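Piwi domain-containing protein (Vanderwaltozyma polyspora, PDB 5THE) probably binds RNA, as the C-terminal lobe of a budding yeast Argonaute that contributes to selective cleavage of RNA targets. Local coordinates at residues G60-K65 and S245-S250; E310-N315 and V348-Q353. All coordinates share one frame; numbering follows the deposited sequence.

Contact 1 of 2, residues G60-K65 and S245-S250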
loop_
_atom_site.group_PDB
_atom_site.type_symbol
_atom_site.label_atom_id
_atom_site.label_comp_id
_atom_site.label_asym_id
_atom_site.label_seq_id
_atom_site.Cartn_x
_atom_site.Cartn_y
_atom_site.Cartn_z
ATOM N N GLY A 60 -9.877 -13.561 -6.054
ATOM C CA GLY A 60 -8.914 -12.746 -5.331
ATOM C C GLY A 60 -7.561 -13.401 -5.190
ATOM O O GLY A 60 -6.856 -13.158 -4.209
ATOM N N ASN A 61 -7.169 -14.235 -6.151
ATOM C CA ASN A 61 -5.988 -15.079 -5.972
ATOM C C ASN A 61 -5.624 -15.566 -7.376
ATOM O O ASN A 61 -6.112 -16.599 -7.823
ATOM C CB ASN A 61 -6.271 -16.247 -5.035
ATOM C CG ASN A 61 -5.052 -17.152 -4.797
ATOM O OD1 ASN A 61 -5.199 -18.343 -4.577
ATOM N ND2 ASN A 61 -3.888 -16.606 -4.854
ATOM N N TRP A 62 -4.791 -14.798 -8.060
ATOM C CA TRP A 62 -4.405 -15.147 -9.425
ATOM C C TRP A 62 -2.882 -15.246 -9.475
ATOM O O TRP A 62 -2.208 -15.218 -8.447
ATOM C CB TRP A 62 -4.970 -14.128 -10.429
ATOM C CG TRP A 62 -4.455 -12.726 -10.199
ATOM C CD1 TRP A 62 -3.364 -12.138 -10.786
ATOM C CD2 TRP A 62 -4.995 -11.755 -9.295
ATOM N NE1 TRP A 62 -3.201 -10.859 -10.301
ATOM C CE2 TRP A 62 -4.186 -10.601 -9.387
ATOM C CE3 TRP A 62 -6.079 -11.753 -8.409
ATOM C CZ2 TRP A 62 -4.436 -9.459 -8.640
ATOM C CZ3 TRP A 62 -6.325 -10.613 -7.665
ATOM C CH2 TRP A 62 -5.505 -9.484 -7.783
ATOM N N ASN A 63 -2.343 -15.382 -10.681
ATOM C CA ASN A 63 -0.900 -15.330 -10.853
ATOM C C ASN A 63 -0.611 -14.706 -12.209
ATOM O O ASN A 63 -1.492 -14.586 -13.063
ATOM C CB ASN A 63 -0.267 -16.714 -10.721
ATOM C CG ASN A 63 -0.670 -17.625 -11.829
ATOM O OD1 ASN A 63 -0.048 -17.635 -12.881
ATOM N ND2 ASN A 63 -1.732 -18.383 -11.619
ATOM N N MET A 64 0.640 -14.293 -12.391
ATOM C CA MET A 64 1.031 -13.543 -13.578
ATOM C C MET A 64 1.334 -14.426 -14.782
ATOM O O MET A 64 1.483 -13.889 -15.878
ATOM C CB MET A 64 2.248 -12.661 -13.262
ATOM C CG MET A 64 1.898 -11.368 -12.549
ATOM S SD MET A 64 0.591 -10.467 -13.419
ATOM C CE MET A 64 1.413 -9.900 -14.919
ATOM N N LYS A 65 1.415 -15.748 -14.616
ATOM C CA LYS A 65 1.783 -16.628 -15.724
ATOM C C LYS A 65 0.912 -16.367 -16.949
ATOM O O LYS A 65 -0.320 -16.377 -16.871
ATOM C CB LYS A 65 1.668 -18.094 -15.293
ATOM C CG LYS A 65 2.043 -19.097 -16.378
ATOM C CD LYS A 65 2.342 -20.470 -15.781
ATOM C CE LYS A 65 2.681 -21.489 -16.865
ATOM N NZ LYS A 65 1.573 -21.613 -17.850
ATOM N N SER A 245 2.583 0.173 -14.063
ATOM C CA SER A 245 1.330 -0.390 -13.595
ATOM C C SER A 245 1.445 -1.886 -13.791
ATOM O O SER A 245 1.844 -2.335 -14.868
ATOM C CB SER A 245 0.115 0.152 -14.374
ATOM O OG SER A 245 0.062 1.555 -14.290
ATOM N N ASN A 246 1.128 -2.651 -12.754
ATOM C CA ASN A 246 1.137 -4.101 -12.907
ATOM C C ASN A 246 -0.235 -4.584 -13.356
ATOM O O ASN A 246 -0.471 -4.779 -14.554
ATOM C CB ASN A 246 1.584 -4.749 -11.605
ATOM C CG ASN A 246 2.981 -4.324 -11.235
ATOM O OD1 ASN A 246 3.776 -4.035 -12.118
ATOM N ND2 ASN A 246 3.283 -4.256 -9.935
ATOM N N HIS A 247 -1.145 -4.766 -12.413
ATOM C CA HIS A 247 -2.541 -4.990 -12.730
ATOM C C HIS A 247 -3.350 -3.806 -12.239
ATOM O O HIS A 247 -2.883 -2.985 -11.448
ATOM C CB HIS A 247 -3.058 -6.284 -12.087
ATOM C CG HIS A 247 -3.026 -6.260 -10.588
ATOM N ND1 HIS A 247 -1.875 -6.497 -9.859
ATOM C CD2 HIS A 247 -4.003 -6.013 -9.682
ATOM C CE1 HIS A 247 -2.151 -6.421 -8.569
ATOM N NE2 HIS A 247 -3.434 -6.123 -8.432
ATOM N N SER A 248 -4.581 -3.727 -12.726
ATOM C CA SER A 248 -5.532 -2.733 -12.275
ATOM C C SER A 248 -6.894 -3.394 -12.296
ATOM O O SER A 248 -7.016 -4.604 -12.516
ATOM C CB SER A 248 -5.490 -1.475 -13.155
ATOM O OG SER A 248 -6.189 -1.670 -14.387
ATOM N N LEU A 249 -7.925 -2.594 -12.076
ATOM C CA LEU A 249 -9.286 -3.032 -12.343
ATOM C C LEU A 249 -9.668 -2.642 -13.767
ATOM O O LEU A 249 -9.046 -1.776 -14.390
ATOM C CB LEU A 249 -10.259 -2.405 -11.342
ATOM C CG LEU A 249 -9.912 -2.640 -9.877
ATOM C CD1 LEU A 249 -11.046 -2.127 -8.999
ATOM C CD2 LEU A 249 -9.647 -4.127 -9.646
ATOM N N SER A 250 -10.705 -3.285 -14.278
ATOM C CA SER A 250 -11.184 -2.938 -15.609
ATOM C C SER A 250 -11.699 -1.505 -15.634
ATOM O O SER A 250 -12.015 -0.908 -14.603
ATOM C CB SER A 250 -12.305 -3.879 -16.050
ATOM O OG SER A 250 -13.483 -3.605 -15.304
#
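One face of the His247 imidazole receives the benzo edge of Trp62, whose CZ2 atom lies 3.5 Å above the imidazole plane, displaced from the ring centre toward the rim. The pair is a T-shaped (edge-to-face) stack: the planes meet at 77°, and the centroid of the six-membered Trp62 ring is 5.0 Å from that of His247. The reverse is seen from Trp62, for which the imidazole stands at the edge, its CE1 in the indole plane. Both side chains carry CG between the backbone N and the carbonyl carbon (chi1 61° for Trp62), which turns the indole edge and the imidazole face to each other. The stack ties the loop that follows strand 43-44 to the residue just before strand 248-249, an edge strand of a small antiparallel sheet in the Piwi part of the chain. The Phe39 ring also meets the indole, their planes at about 65°, and Val37 of the middle strand touches both aromatic side chains. His247 NE2 makes a weak hydrogen bond to Tyr477 O, so the nitrogen that lies against the indole carbon has a polar partner, if a weak one. It is also the imidazole atom closest to Trp62, with NE2 3.5 Å from CZ2 and 4.0 Å from CH2.

Contact 2 of 2, residues E310-N315 and V348-Q353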
loop_
_atom_site.group_PDB
_atom_site.type_symbol
_atom_site.label_atom_id
_atom_site.label_comp_id
_atom_site.label_asym_id
_atom_site.label_seq_id
_atom_site.Cartn_x
_atom_site.Cartn_y
_atom_site.Cartn_z
ATOM N N GLU A 310 0.497 9.879 19.851
ATOM C CA GLU A 310 -0.525 10.795 19.355
ATOM C C GLU A 310 -1.232 10.143 18.175
ATOM O O GLU A 310 -0.639 9.961 17.108
ATOM C CB GLU A 310 0.074 12.144 18.969
ATOM C CG GLU A 310 -0.944 13.041 18.291
ATOM C CD GLU A 310 -0.595 14.503 18.390
ATOM O OE1 GLU A 310 0.317 14.835 19.178
ATOM O OE2 GLU A 310 -1.231 15.318 17.682
ATOM N N GLU A 311 -2.508 9.813 18.365
ATOM C CA GLU A 311 -3.275 9.088 17.357
ATOM C C GLU A 311 -3.891 9.991 16.297
ATOM O O GLU A 311 -4.042 9.561 15.149
ATOM C CB GLU A 311 -4.387 8.275 18.020
ATOM C CG GLU A 311 -3.922 7.328 19.110
ATOM C CD GLU A 311 -4.989 6.314 19.483
ATOM O OE1 GLU A 311 -5.102 5.281 18.786
ATOM O OE2 GLU A 311 -5.726 6.562 20.461
ATOM N N ILE A 312 -4.251 11.226 16.637
ATOM C CA ILE A 312 -4.914 12.123 15.694
ATOM C C ILE A 312 -3.855 12.858 14.882
ATOM O O ILE A 312 -2.904 13.423 15.443
ATOM C CB ILE A 312 -5.841 13.112 16.422
ATOM C CG1 ILE A 312 -6.917 12.362 17.206
ATOM C CG2 ILE A 312 -6.485 14.061 15.438
ATOM C CD1 ILE A 312 -7.711 11.393 16.367
ATOM N N ILE A 313 -4.001 12.825 13.557
ATOM C CA ILE A 313 -3.084 13.530 12.667
ATOM C C ILE A 313 -3.525 14.983 12.574
ATOM O O ILE A 313 -4.290 15.353 11.673
ATOM C CB ILE A 313 -3.032 12.909 11.256
ATOM C CG1 ILE A 313 -2.982 11.382 11.312
ATOM C CG2 ILE A 313 -1.845 13.448 10.518
ATOM C CD1 ILE A 313 -3.239 10.694 9.934
ATOM N N THR A 314 -3.016 15.810 13.491
ATOM C CA THR A 314 -3.508 17.177 13.647
ATOM C C THR A 314 -3.392 17.979 12.362
ATOM O O THR A 314 -4.294 18.751 12.017
ATOM C CB THR A 314 -2.740 17.889 14.759
ATOM O OG1 THR A 314 -2.806 17.107 15.950
ATOM C CG2 THR A 314 -3.350 19.259 15.022
ATOM N N ASN A 315 -2.281 17.842 11.658
ATOM C CA ASN A 315 -2.028 18.642 10.473
ATOM C C ASN A 315 -2.002 17.766 9.225
ATOM O O ASN A 315 -1.183 17.966 8.326
ATOM C CB ASN A 315 -0.735 19.439 10.632
ATOM C CG ASN A 315 -0.721 20.714 9.793
ATOM O OD1 ASN A 315 -1.747 21.124 9.232
ATOM N ND2 ASN A 315 0.450 21.349 9.703
ATOM N N VAL A 348 -11.785 3.355 18.098
ATOM C CA VAL A 348 -13.187 3.745 18.021
ATOM C C VAL A 348 -13.445 5.033 18.796
ATOM O O VAL A 348 -14.224 5.892 18.357
ATOM C CB VAL A 348 -14.066 2.592 18.527
ATOM C CG1 VAL A 348 -15.507 3.036 18.656
ATOM C CG2 VAL A 348 -13.927 1.410 17.580
ATOM N N ASP A 349 -12.805 5.199 19.958
ATOM C CA ASP A 349 -13.091 6.401 20.733
ATOM C C ASP A 349 -12.453 7.643 20.137
ATOM O O ASP A 349 -12.753 8.748 20.593
ATOM C CB ASP A 349 -12.661 6.236 22.197
ATOM C CG ASP A 349 -11.360 5.491 22.347
ATOM O OD1 ASP A 349 -10.469 5.658 21.493
ATOM O OD2 ASP A 349 -11.229 4.736 23.333
ATOM N N GLN A 350 -11.628 7.498 19.105
ATOM C CA GLN A 350 -11.023 8.638 18.434
ATOM C C GLN A 350 -11.810 9.104 17.208
ATOM O O GLN A 350 -11.429 10.107 16.596
ATOM C CB GLN A 350 -9.585 8.290 18.045
ATOM C CG GLN A 350 -8.656 8.062 19.245
ATOM C CD GLN A 350 -8.505 9.300 20.147
ATOM O OE1 GLN A 350 -8.840 10.429 19.762
ATOM N NE2 GLN A 350 -7.987 9.084 21.353
ATOM N N PHE A 351 -12.897 8.410 16.850
ATOM C CA PHE A 351 -13.611 8.705 15.607
ATOM C C PHE A 351 -14.059 10.160 15.556
ATOM O O PHE A 351 -13.941 10.821 14.516
ATOM C CB PHE A 351 -14.834 7.796 15.458
ATOM C CG PHE A 351 -14.510 6.384 15.072
ATOM C CD1 PHE A 351 -13.212 6.006 14.762
ATOM C CD2 PHE A 351 -15.519 5.429 15.009
ATOM C CE1 PHE A 351 -12.932 4.698 14.395
ATOM C CE2 PHE A 351 -15.245 4.117 14.642
ATOM C CZ PHE A 351 -13.957 3.753 14.333
ATOM N N SER A 352 -14.596 10.668 16.669
ATOM C CA SER A 352 -15.106 12.032 16.686
ATOM C C SER A 352 -13.995 13.032 16.384
ATOM O O SER A 352 -14.208 14.026 15.670
ATOM C CB SER A 352 -15.750 12.319 18.043
ATOM O OG SER A 352 -16.559 13.478 17.966
ATOM N N GLN A 353 -12.795 12.763 16.897
ATOM C CA GLN A 353 -11.649 13.626 16.648
ATOM C C GLN A 353 -11.133 13.485 15.221
ATOM O O GLN A 353 -10.667 14.465 14.632
ATOM C CB GLN A 353 -10.546 13.318 17.664
ATOM C CG GLN A 353 -10.874 13.823 19.054
ATOM C CD GLN A 353 -11.240 15.302 19.039
ATOM O OE1 GLN A 353 -12.421 15.663 19.021
ATOM N NE2 GLN A 353 -10.229 16.165 19.023
#
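With CG1 anti to its carbonyl carbon (chi1 -60°), Ile312 lays its CG1-CD1 branch against Gln350 and Gln353, while a bend at chi2 (-62°) folds the Gln350 amide back to meet it. Ile312 CD1 rests 3.7 Å from Gln353 CB and also 3.7 Å from Gln350 OE1, touching aliphatic carbon on one residue and amide oxygen on the other. Glu311, extended beyond CG, crosses Gln350 at about a right angle; its OE2 lies 3.5 Å from Gln350 CG and 3.5 Å from Gln350 NE2, with carboxylate and amide planes 72° apart. These distances describe van der Waals and loose polar contact. The other carboxylate oxygen, Glu311 OE1, is hydrogen-bonded to Ser347 OG. Within the RNase H-like Piwi fold, the loop after strand 300-305 thus packs on Gln350 and the opening residues of helix 351-373, where Val354 and Ile357 continue the surface under Ile312. Replacing Gln350 by an alanine removes the amide, which is likely to open a gap beside Ile312 CD1 and leave Glu311 OE2 without its neighbour. The chemistry implies a mixed surface contact: Ile312 contributes the largest area, against both aliphatic carbon and an amide oxygen, while Glu311 takes its firmer polar anchor from Ser347.

Contacts 1 and 2 sit on opposite sides of the chain's centre, their own centres 35 Å apart and their nearest atoms about 24 Å apart, so neither touches the other. They follow in series: 60-65 pairs with 245-250 before the chain reaches 310-315. Contact 1 is buried and spans 179 intervening residues, bringing a loop from early in the chain onto the Piwi region; contact 2, at the surface, spans a shorter interval, with 32 residues between its segments. Their relation to the bound nucleic acid differs as well. The nearest atom of contact 1 is about 6 Å from it, against about 18 Å for contact 2, which places the aromatic pair's surroundings nearer the bound nucleic acid, but not in contact with it.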